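Local coordinates for hydrolase (PDB 2OBB) that is probably a magnesium-dependent hydrolase of the haloacid dehalogenase (HAD) superfamily, at the interface of chains A and B. Coordinates in Å, arbitrary orientation; residue numbers count along the deposited sequence, not the author numbering. Chains: chain A/B, Hypothetical protein.

Three patches of one two-fold symmetric interface run in a row between the chains. Contact 1, built on helix 119-123 and the glycine turn 101-102, lies about 9 Å from contact 3, where strand 93-95 meets the segment 98-100 of the partner; the two share A:Phe119 and B:Val100. Contact 2, made by loop residues 72-78 and 85-90 of one chain with B:Val48 and B:Arg87 of the other, sits about 16 Å from contact 3 and 25 Å from contact 1, all measured between C-alpha centres. Aromatic stacking, backbone pairing and arginine bonding thus follow one another. Such continuity would suit a stable dimer, though the structure alone does not show that it forms in solution.

Contact 1: the interface of chains A and B. Residues chain A 100-102, 112, 119, 123; chain B 100-102, 112, 119, 123.
Helix 119-123, the short C-terminal helix of this HAD-like (haloacid dehalogenase) fold, meets the same helix of the partner chain across the two-fold axis, and A:Phe119 and B:Phe119 stack face to face there. Their centroids lie 3.6 Å apart and the planes differ by 2°, an overlap that a flat, apolar ring permits. Each ring is held from behind by its own chain, for the selenium of selenomethionine A:Met112 sits over the centre of the other face of A:Phe119, and the edge of A:Tyr123 meets the ring rim in plane. With CG anti to the carbonyl carbon (chi1 -75°), the A:Phe119 ring swings toward the partner while its backbone N, at the start of the helix, donates to B:Gly101 O at 3.1 Å, in the carbonyl plane on a lone pair. Glycine suits this turn: B:Gly101 has a positive phi of 84°, and its bare CA lies 3.5 Å from A:Phe119 CD2, with the selenium of A:Met112 also against it. The A:Met112 chain bends at chi3, about its CG-SE bond, bringing the methyl CE tightly against B:Val100 CG2 at 3.4 Å, the two side chains crossing at about a right angle. Farther along, A:Tyr123 CG packs on B:Tyr123 CB at 3.8 Å.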
loop_
_atom_site.group_PDB
_atom_site.type_symbol
_atom_site.label_atom_id
_atom_site.label_comp_id
_atom_site.label_asym_id
_atom_site.label_seq_id
_atom_site.Cartn_x
_atom_site.Cartn_y
_atom_site.Cartn_z
ATOM N N VAL A 100 5.572 4.398 -0.659
ATOM C CA VAL A 100 6.635 5.250 -1.164
ATOM C C VAL A 100 6.390 6.717 -0.736
ATOM O O VAL A 100 5.255 7.165 -0.728
ATOM C CB VAL A 100 6.847 5.080 -2.692
ATOM C CG1 VAL A 100 5.690 5.660 -3.482
ATOM C CG2 VAL A 100 8.164 5.698 -3.111
ATOM N N GLY A 101 7.455 7.439 -0.364
ATOM C CA GLY A 101 7.323 8.796 0.144
ATOM C C GLY A 101 7.015 8.874 1.631
ATOM O O GLY A 101 7.116 9.946 2.217
ATOM N N GLY A 102 6.702 7.731 2.247
ATOM C CA GLY A 102 6.433 7.640 3.678
ATOM C C GLY A 102 5.071 8.183 4.081
ATOM O O GLY A 102 4.430 8.924 3.318
HETATM N N MSE A 112 -6.043 14.892 4.608
HETATM C CA MSE A 112 -6.008 14.418 3.215
HETATM C C MSE A 112 -7.283 13.640 2.831
HETATM O O MSE A 112 -7.887 13.890 1.778
HETATM C CB MSE A 112 -4.766 13.561 2.968
HETATM C CG MSE A 112 -3.458 14.295 3.133
HETATM SE SE MSE A 112 -1.901 13.162 2.683
HETATM C CE MSE A 112 -2.134 11.647 3.812
ATOM N N PHE A 119 -0.524 14.921 -1.237
ATOM C CA PHE A 119 0.630 15.568 -0.632
ATOM C C PHE A 119 0.837 16.889 -1.362
ATOM O O PHE A 119 1.166 17.909 -0.746
ATOM C CB PHE A 119 1.869 14.692 -0.752
ATOM C CG PHE A 119 1.887 13.506 0.196
ATOM C CD1 PHE A 119 2.384 13.639 1.491
ATOM C CD2 PHE A 119 1.430 12.269 -0.214
ATOM C CE1 PHE A 119 2.438 12.557 2.357
ATOM C CE2 PHE A 119 1.460 11.182 0.649
ATOM C CZ PHE A 119 1.981 11.327 1.944
ATOM N N TYR A 123 1.149 20.491 0.612
ATOM C CA TYR A 123 2.334 21.334 0.580
ATOM C C TYR A 123 2.208 22.627 -0.240
ATOM O O TYR A 123 2.793 23.652 0.150
ATOM C CB TYR A 123 3.581 20.516 0.233
ATOM C CG TYR A 123 3.914 19.511 1.326
ATOM C CD1 TYR A 123 4.597 19.900 2.483
ATOM C CD2 TYR A 123 3.524 18.181 1.217
ATOM C CE1 TYR A 123 4.892 18.972 3.507
ATOM C CE2 TYR A 123 3.812 17.249 2.226
ATOM C CZ TYR A 123 4.499 17.650 3.364
ATOM O OH TYR A 123 4.777 16.730 4.359
ATOM N N VAL B 100 -2.613 6.609 0.559
ATOM C CA VAL B 100 -3.104 7.888 1.045
ATOM C C VAL B 100 -2.158 9.027 0.593
ATOM O O VAL B 100 -0.951 8.846 0.583
ATOM C CB VAL B 100 -3.365 7.872 2.575
ATOM C CG1 VAL B 100 -2.070 7.808 3.359
ATOM C CG2 VAL B 100 -4.193 9.074 2.977
ATOM N N GLY B 101 -2.719 10.178 0.204
ATOM C CA GLY B 101 -1.927 11.279 -0.327
ATOM C C GLY B 101 -1.628 11.166 -1.813
ATOM O O GLY B 101 -1.181 12.134 -2.418
ATOM N N GLY B 102 -1.933 10.009 -2.408
ATOM C CA GLY B 102 -1.753 9.772 -3.836
ATOM C C GLY B 102 -0.304 9.552 -4.243
ATOM O O GLY B 102 0.626 9.885 -3.489
HETATM N N MSE B 112 12.674 9.775 -4.832
HETATM C CA MSE B 112 12.412 9.406 -3.432
HETATM C C MSE B 112 13.127 8.100 -3.029
HETATM O O MSE B 112 13.779 8.033 -1.977
HETATM C CB MSE B 112 10.909 9.292 -3.176
HETATM C CG MSE B 112 10.144 10.580 -3.359
HETATM SE SE MSE B 112 8.231 10.388 -2.897
HETATM C CE MSE B 112 7.668 8.941 -3.999
ATOM N N PHE B 119 7.940 12.667 0.986
ATOM C CA PHE B 119 7.263 13.794 0.365
ATOM C C PHE B 119 7.749 15.054 1.072
ATOM O O PHE B 119 7.973 16.090 0.437
ATOM C CB PHE B 119 5.752 13.659 0.495
ATOM C CG PHE B 119 5.137 12.626 -0.434
ATOM C CD1 PHE B 119 4.768 12.969 -1.733
ATOM C CD2 PHE B 119 4.914 11.334 -0.001
ATOM C CE1 PHE B 119 4.175 12.045 -2.580
ATOM C CE2 PHE B 119 4.339 10.394 -0.845
ATOM C CZ PHE B 119 3.955 10.759 -2.145
ATOM N N TYR B 123 9.276 18.292 -0.964
ATOM C CA TYR B 123 8.673 19.616 -0.952
ATOM C C TYR B 123 9.434 20.685 -0.153
ATOM O O TYR B 123 9.440 21.859 -0.564
ATOM C CB TYR B 123 7.185 19.540 -0.597
ATOM C CG TYR B 123 6.389 18.818 -1.674
ATOM C CD1 TYR B 123 5.987 19.478 -2.841
ATOM C CD2 TYR B 123 6.060 17.474 -1.541
ATOM C CE1 TYR B 123 5.262 18.805 -3.850
ATOM C CE2 TYR B 123 5.339 16.796 -2.535
ATOM C CZ TYR B 123 4.940 17.468 -3.683
ATOM O OH TYR B 123 4.234 16.794 -4.663
#

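Contact 2: the interface of chains A and B. Residues chain A 72-74, 78, 85-90; chain B 48, 87.
Over one face of the B:Arg87 guanidinium stands A:Phe85 CE1, near the rim, its ring tilted 42° in an angled, tip-to-tip contact and not a stack; A:Leu89 CD2 lies more loosely off the opposite face, and A:Glu78 and the carbonyl A:Arg87 O meet the edge in plane. This loop pocket of the HAD-like protein suits arginine, whose faces can meet carbon while its N-H groups point outward. The chain reaches in because CG is anti to the backbone N (chi1 -168°) and the stem runs extended to NE. NE donates to A:Arg87 O at 2.8 Å, almost straight at 177°, and the symmetric bond returns from A:Arg87 NE to B:Arg87 O as the two side chains slide past each other in opposite directions. NH2 also bonds A:Ser86 O at 2.7 Å, but bent, with the oxygen well out of the guanidinium plane. NH1 forms a salt bridge with A:Glu78 OE2 at 3.0 Å; A:Asp74 N grips the same oxygen from the opposite face of the carboxylate, fixing it in place. A leucine in place of B:Arg87 would probably leave the A:Glu78 carboxylate and two backbone carbonyls without their cross-chain donors. Nearby, B:Val48 CG1 rests on A:Leu89 O at 3.4 Å, and a water links B:Val48 N to A:Lys88 NZ.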
loop_
_atom_site.group_PDB
_atom_site.type_symbol
_atom_site.label_atom_id
_atom_site.label_comp_id
_atom_site.label_asym_id
_atom_site.label_seq_id
_atom_site.Cartn_x
_atom_site.Cartn_y
_atom_site.Cartn_z
ATOM N N ASN A 72 -7.255 -8.467 7.443
ATOM C CA ASN A 72 -6.600 -9.164 6.341
ATOM C C ASN A 72 -7.609 -9.928 5.497
ATOM O O ASN A 72 -7.282 -10.947 4.871
ATOM C CB ASN A 72 -5.471 -10.079 6.847
ATOM C CG ASN A 72 -4.363 -9.308 7.559
ATOM O OD1 ASN A 72 -4.232 -8.088 7.397
ATOM N ND2 ASN A 72 -3.569 -10.011 8.358
ATOM N N LYS A 73 -8.844 -9.451 5.519
ATOM C CA LYS A 73 -9.850 -9.943 4.596
ATOM C C LYS A 73 -10.583 -8.734 4.052
ATOM O O LYS A 73 -10.503 -7.629 4.628
ATOM C CB LYS A 73 -10.857 -10.847 5.300
ATOM C CG LYS A 73 -10.305 -11.967 6.165
ATOM C CD LYS A 73 -11.481 -12.777 6.709
ATOM C CE LYS A 73 -11.068 -13.748 7.787
ATOM N NZ LYS A 73 -9.777 -14.368 7.393
ATOM N N ASP A 74 -11.291 -8.946 2.948
ATOM C CA ASP A 74 -12.107 -7.898 2.342
ATOM C C ASP A 74 -13.420 -7.719 3.077
ATOM O O ASP A 74 -14.057 -6.663 2.986
ATOM C CB ASP A 74 -12.344 -8.176 0.847
ATOM C CG ASP A 74 -11.221 -7.637 -0.010
ATOM O OD1 ASP A 74 -10.698 -6.554 0.334
ATOM O OD2 ASP A 74 -10.835 -8.295 -0.999
ATOM N N GLU A 78 -14.636 -13.976 4.730
ATOM C CA GLU A 78 -14.168 -14.364 3.387
ATOM C C GLU A 78 -13.964 -15.872 3.193
ATOM O O GLU A 78 -13.367 -16.551 4.036
ATOM C CB GLU A 78 -12.880 -13.627 3.020
ATOM C CG GLU A 78 -13.088 -12.221 2.492
ATOM C CD GLU A 78 -12.178 -11.904 1.329
ATOM O OE1 GLU A 78 -12.513 -12.321 0.188
ATOM O OE2 GLU A 78 -11.142 -11.235 1.552
ATOM N N PHE A 85 -12.429 -13.701 -4.898
ATOM C CA PHE A 85 -11.135 -13.523 -4.233
ATOM C C PHE A 85 -10.077 -12.807 -5.060
ATOM O O PHE A 85 -10.013 -12.949 -6.291
ATOM C CB PHE A 85 -10.589 -14.906 -3.823
ATOM C CG PHE A 85 -9.563 -14.871 -2.706
ATOM C CD1 PHE A 85 -9.948 -14.641 -1.381
ATOM C CD2 PHE A 85 -8.216 -15.104 -2.968
ATOM C CE1 PHE A 85 -9.006 -14.623 -0.340
ATOM C CE2 PHE A 85 -7.269 -15.085 -1.923
ATOM C CZ PHE A 85 -7.672 -14.839 -0.614
ATOM N N SER A 86 -9.271 -12.025 -4.346
ATOM C CA SER A 86 -7.935 -11.616 -4.783
ATOM C C SER A 86 -7.045 -11.588 -3.525
ATOM O O SER A 86 -7.528 -11.302 -2.431
ATOM C CB SER A 86 -7.979 -10.242 -5.460
ATOM O OG SER A 86 -8.346 -9.210 -4.539
ATOM N N ARG A 87 -5.764 -11.892 -3.662
ATOM C CA ARG A 87 -4.883 -11.848 -2.504
ATOM C C ARG A 87 -4.733 -10.423 -1.937
ATOM O O ARG A 87 -4.787 -10.221 -0.720
ATOM C CB ARG A 87 -3.527 -12.457 -2.843
ATOM C CG ARG A 87 -2.684 -12.714 -1.634
ATOM C CD ARG A 87 -1.407 -13.421 -2.000
ATOM N NE ARG A 87 -0.407 -13.186 -0.967
ATOM C CZ ARG A 87 0.761 -13.806 -0.881
ATOM N NH1 ARG A 87 1.111 -14.705 -1.768
ATOM N NH2 ARG A 87 1.586 -13.511 0.106
ATOM N N LYS A 88 -4.586 -9.437 -2.821
ATOM C CA LYS A 88 -4.509 -8.041 -2.416
ATOM C C LYS A 88 -5.923 -7.552 -2.057
ATOM O O LYS A 88 -6.870 -7.817 -2.792
ATOM C CB LYS A 88 -3.912 -7.208 -3.566
ATOM C CG LYS A 88 -3.642 -5.751 -3.242
ATOM C CD LYS A 88 -3.066 -5.019 -4.453
ATOM C CE LYS A 88 -2.939 -3.521 -4.203
ATOM N NZ LYS A 88 -2.769 -2.733 -5.482
ATOM N N LEU A 89 -6.058 -6.838 -0.946
ATOM C CA LEU A 89 -7.341 -6.249 -0.561
ATOM C C LEU A 89 -7.915 -5.348 -1.642
ATOM O O LEU A 89 -7.170 -4.693 -2.388
ATOM C CB LEU A 89 -7.202 -5.405 0.699
ATOM C CG LEU A 89 -6.911 -6.125 2.006
ATOM C CD1 LEU A 89 -7.082 -5.152 3.150
ATOM C CD2 LEU A 89 -7.767 -7.382 2.192
ATOM N N LYS A 90 -9.237 -5.278 -1.699
ATOM C CA LYS A 90 -9.889 -4.375 -2.626
ATOM C C LYS A 90 -10.137 -2.984 -2.035
ATOM O O LYS A 90 -10.910 -2.213 -2.604
ATOM C CB LYS A 90 -11.184 -4.993 -3.147
ATOM C CG LYS A 90 -10.933 -6.329 -3.792
ATOM C CD LYS A 90 -12.062 -6.720 -4.752
ATOM C CE LYS A 90 -11.644 -7.861 -5.643
ATOM N NZ LYS A 90 -11.655 -9.108 -4.859
ATOM N N VAL B 48 -5.124 -6.475 -7.583
ATOM C CA VAL B 48 -6.309 -7.264 -7.318
ATOM C C VAL B 48 -6.595 -8.186 -8.512
ATOM O O VAL B 48 -7.360 -9.136 -8.383
ATOM C CB VAL B 48 -7.565 -6.396 -6.938
ATOM C CG1 VAL B 48 -7.346 -5.698 -5.592
ATOM C CG2 VAL B 48 -7.928 -5.396 -8.056
ATOM N N ARG B 87 -0.958 -13.115 3.889
ATOM C CA ARG B 87 -1.704 -12.655 2.727
ATOM C C ARG B 87 -1.122 -11.357 2.135
ATOM O O ARG B 87 -0.979 -11.229 0.915
ATOM C CB ARG B 87 -3.180 -12.496 3.069
ATOM C CG ARG B 87 -4.044 -12.317 1.861
ATOM C CD ARG B 87 -5.501 -12.282 2.233
ATOM N NE ARG B 87 -6.254 -11.595 1.192
ATOM C CZ ARG B 87 -7.576 -11.547 1.111
ATOM N NH1 ARG B 87 -8.325 -12.135 2.012
ATOM N NH2 ARG B 87 -8.147 -10.895 0.116
HETATM O O HOH W 1 -5.092 -3.462 -7.405
#

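Contact 3: the interface of chains A and B. Residues chain A 92-95, 99, 103, 119; chain B 98-100.
B:Arg98, B:Val100 and B:Asn99 bury most surface here, laid along strand 93-95 of chain A, where A:Phe94 and B:Asn99 form a parallel beta bridge. A:Phe94 N donates to B:Arg98 O at 2.9 Å, and B:Val100 N returns a bond to A:Phe94 O at 3.0 Å. The aliphatic stem of B:Arg98, extended from CG to NE, runs over the carbonyl of A:Asp92, its CB 3.4 Å from A:Asp92 O and at the edge of the A:Phe94 ring, in plane. A long stem with a charged tip suits a place where carbon lies along a carbonyl and NH1 can come to 3.9 Å from A:Asp92 OD1 in a long salt bridge. In compact B:Val100, chi1 70° places CG1 between the backbone N and carbonyl carbon, facing A:Ile95 CG1; CG2, anti to the N, meets A:Leu93 CD2 at 3.8 Å. B:Asn99 meets A:Asn99 tip to tip at the two-fold axis, the amide planes stacked 16° apart. Their OD1 atoms would probably repel each other, but one water, 2.7 Å from A:Asn99 OD1 and equally near B:Asn99 OD1, bridges them. An amide suits the axis because its flat group can stack on its twin and its oxygen can take a water hydrogen; A:Asn99 ND2 reaches B:Val100 O through a second water. The patch joins a strand of each subunit to the partner's loop, carrying backbone pairing across the probable dimer.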
loop_
_atom_site.group_PDB
_atom_site.type_symbol
_atom_site.label_atom_id
_atom_site.label_comp_id
_atom_site.label_asym_id
_atom_site.label_seq_id
_atom_site.Cartn_x
_atom_site.Cartn_y
_atom_site.Cartn_z
ATOM N N ASP A 92 -10.174 0.986 -0.866
ATOM C CA ASP A 92 -10.114 2.233 -1.668
ATOM C C ASP A 92 -8.857 3.084 -1.369
ATOM O O ASP A 92 -8.462 3.968 -2.165
ATOM C CB ASP A 92 -11.369 3.080 -1.392
ATOM C CG ASP A 92 -12.650 2.374 -1.822
ATOM O OD1 ASP A 92 -12.699 1.927 -2.987
ATOM O OD2 ASP A 92 -13.571 2.238 -0.986
ATOM N N LEU A 93 -8.271 2.830 -0.203
ATOM C CA LEU A 93 -7.149 3.595 0.307
ATOM C C LEU A 93 -6.236 2.688 1.142
ATOM O O LEU A 93 -6.731 1.780 1.835
ATOM C CB LEU A 93 -7.661 4.715 1.194
ATOM C CG LEU A 93 -6.763 5.939 1.369
ATOM C CD1 LEU A 93 -6.903 6.844 0.110
ATOM C CD2 LEU A 93 -7.130 6.684 2.645
ATOM N N PHE A 94 -4.924 2.950 1.076
ATOM C CA PHE A 94 -3.949 2.237 1.868
ATOM C C PHE A 94 -3.140 3.218 2.733
ATOM O O PHE A 94 -2.568 4.185 2.246
ATOM C CB PHE A 94 -3.019 1.428 0.961
ATOM C CG PHE A 94 -3.709 0.326 0.203
ATOM C CD1 PHE A 94 -4.338 0.582 -1.011
ATOM C CD2 PHE A 94 -3.747 -0.959 0.715
ATOM C CE1 PHE A 94 -4.970 -0.449 -1.733
ATOM C CE2 PHE A 94 -4.378 -2.020 -0.001
ATOM C CZ PHE A 94 -4.980 -1.766 -1.221
ATOM N N ILE A 95 -3.107 2.958 4.024
ATOM C CA ILE A 95 -2.289 3.742 4.930
ATOM C C ILE A 95 -1.241 2.778 5.424
ATOM O O ILE A 95 -1.564 1.820 6.133
ATOM C CB ILE A 95 -3.119 4.315 6.109
ATOM C CG1 ILE A 95 -4.294 5.146 5.571
ATOM C CG2 ILE A 95 -2.204 5.155 7.072
ATOM C CD1 ILE A 95 -5.237 5.669 6.642
ATOM N N ASN A 99 4.550 2.796 2.315
ATOM C CA ASN A 99 4.177 3.517 1.095
ATOM C C ASN A 99 5.306 4.407 0.639
ATOM O O ASN A 99 5.964 5.080 1.444
ATOM C CB ASN A 99 2.900 4.328 1.324
ATOM C CG ASN A 99 1.657 3.438 1.436
ATOM O OD1 ASN A 99 1.721 2.245 1.186
ATOM N ND2 ASN A 99 0.557 4.013 1.826
ATOM N N ILE A 103 4.593 7.808 5.262
ATOM C CA ILE A 103 3.331 8.406 5.749
ATOM C C ILE A 103 3.557 9.581 6.690
ATOM O O ILE A 103 4.508 9.576 7.489
ATOM C CB ILE A 103 2.273 7.412 6.281
ATOM C CG1 ILE A 103 2.779 6.642 7.523
ATOM C CG2 ILE A 103 1.635 6.472 5.046
ATOM C CD1 ILE A 103 1.549 6.091 8.316
ATOM N N PHE A 119 -0.524 14.921 -1.237
ATOM C CA PHE A 119 0.630 15.568 -0.632
ATOM C C PHE A 119 0.837 16.889 -1.362
ATOM O O PHE A 119 1.166 17.909 -0.746
ATOM C CB PHE A 119 1.869 14.692 -0.752
ATOM C CG PHE A 119 1.887 13.506 0.196
ATOM C CD1 PHE A 119 2.384 13.639 1.491
ATOM C CD2 PHE A 119 1.430 12.269 -0.214
ATOM C CE1 PHE A 119 2.438 12.557 2.357
ATOM C CE2 PHE A 119 1.460 11.182 0.649
ATOM C CZ PHE A 119 1.981 11.327 1.944
ATOM N N ARG B 98 -3.560 4.205 -4.855
ATOM C CA ARG B 98 -4.522 4.325 -3.745
ATOM C C ARG B 98 -3.858 4.505 -2.388
ATOM O O ARG B 98 -4.521 4.515 -1.368
ATOM C CB ARG B 98 -5.488 3.158 -3.698
ATOM C CG ARG B 98 -6.322 3.069 -4.969
ATOM C CD ARG B 98 -7.311 1.922 -4.854
ATOM N NE ARG B 98 -7.968 1.627 -6.120
ATOM C CZ ARG B 98 -9.120 0.971 -6.229
ATOM N NH1 ARG B 98 -9.774 0.526 -5.149
ATOM N NH2 ARG B 98 -9.624 0.773 -7.428
ATOM N N ASN B 99 -2.546 4.661 -2.383
ATOM C CA ASN B 99 -1.856 5.118 -1.173
ATOM C C ASN B 99 -2.384 6.461 -0.738
ATOM O O ASN B 99 -2.620 7.360 -1.557
ATOM C CB ASN B 99 -0.345 5.175 -1.410
ATOM C CG ASN B 99 0.284 3.780 -1.501
ATOM O OD1 ASN B 99 -0.369 2.785 -1.232
ATOM N ND2 ASN B 99 1.522 3.720 -1.897
ATOM N N VAL B 100 -2.613 6.609 0.559
ATOM C CA VAL B 100 -3.104 7.888 1.045
ATOM C C VAL B 100 -2.158 9.027 0.593
ATOM O O VAL B 100 -0.951 8.846 0.583
ATOM C CB VAL B 100 -3.365 7.872 2.575
ATOM C CG1 VAL B 100 -2.070 7.808 3.359
ATOM C CG2 VAL B 100 -4.193 9.074 2.977
HETATM O O HOH W 2 0.116 0.435 -0.004
HETATM O O HOH W 3 0.915 7.200 1.621
#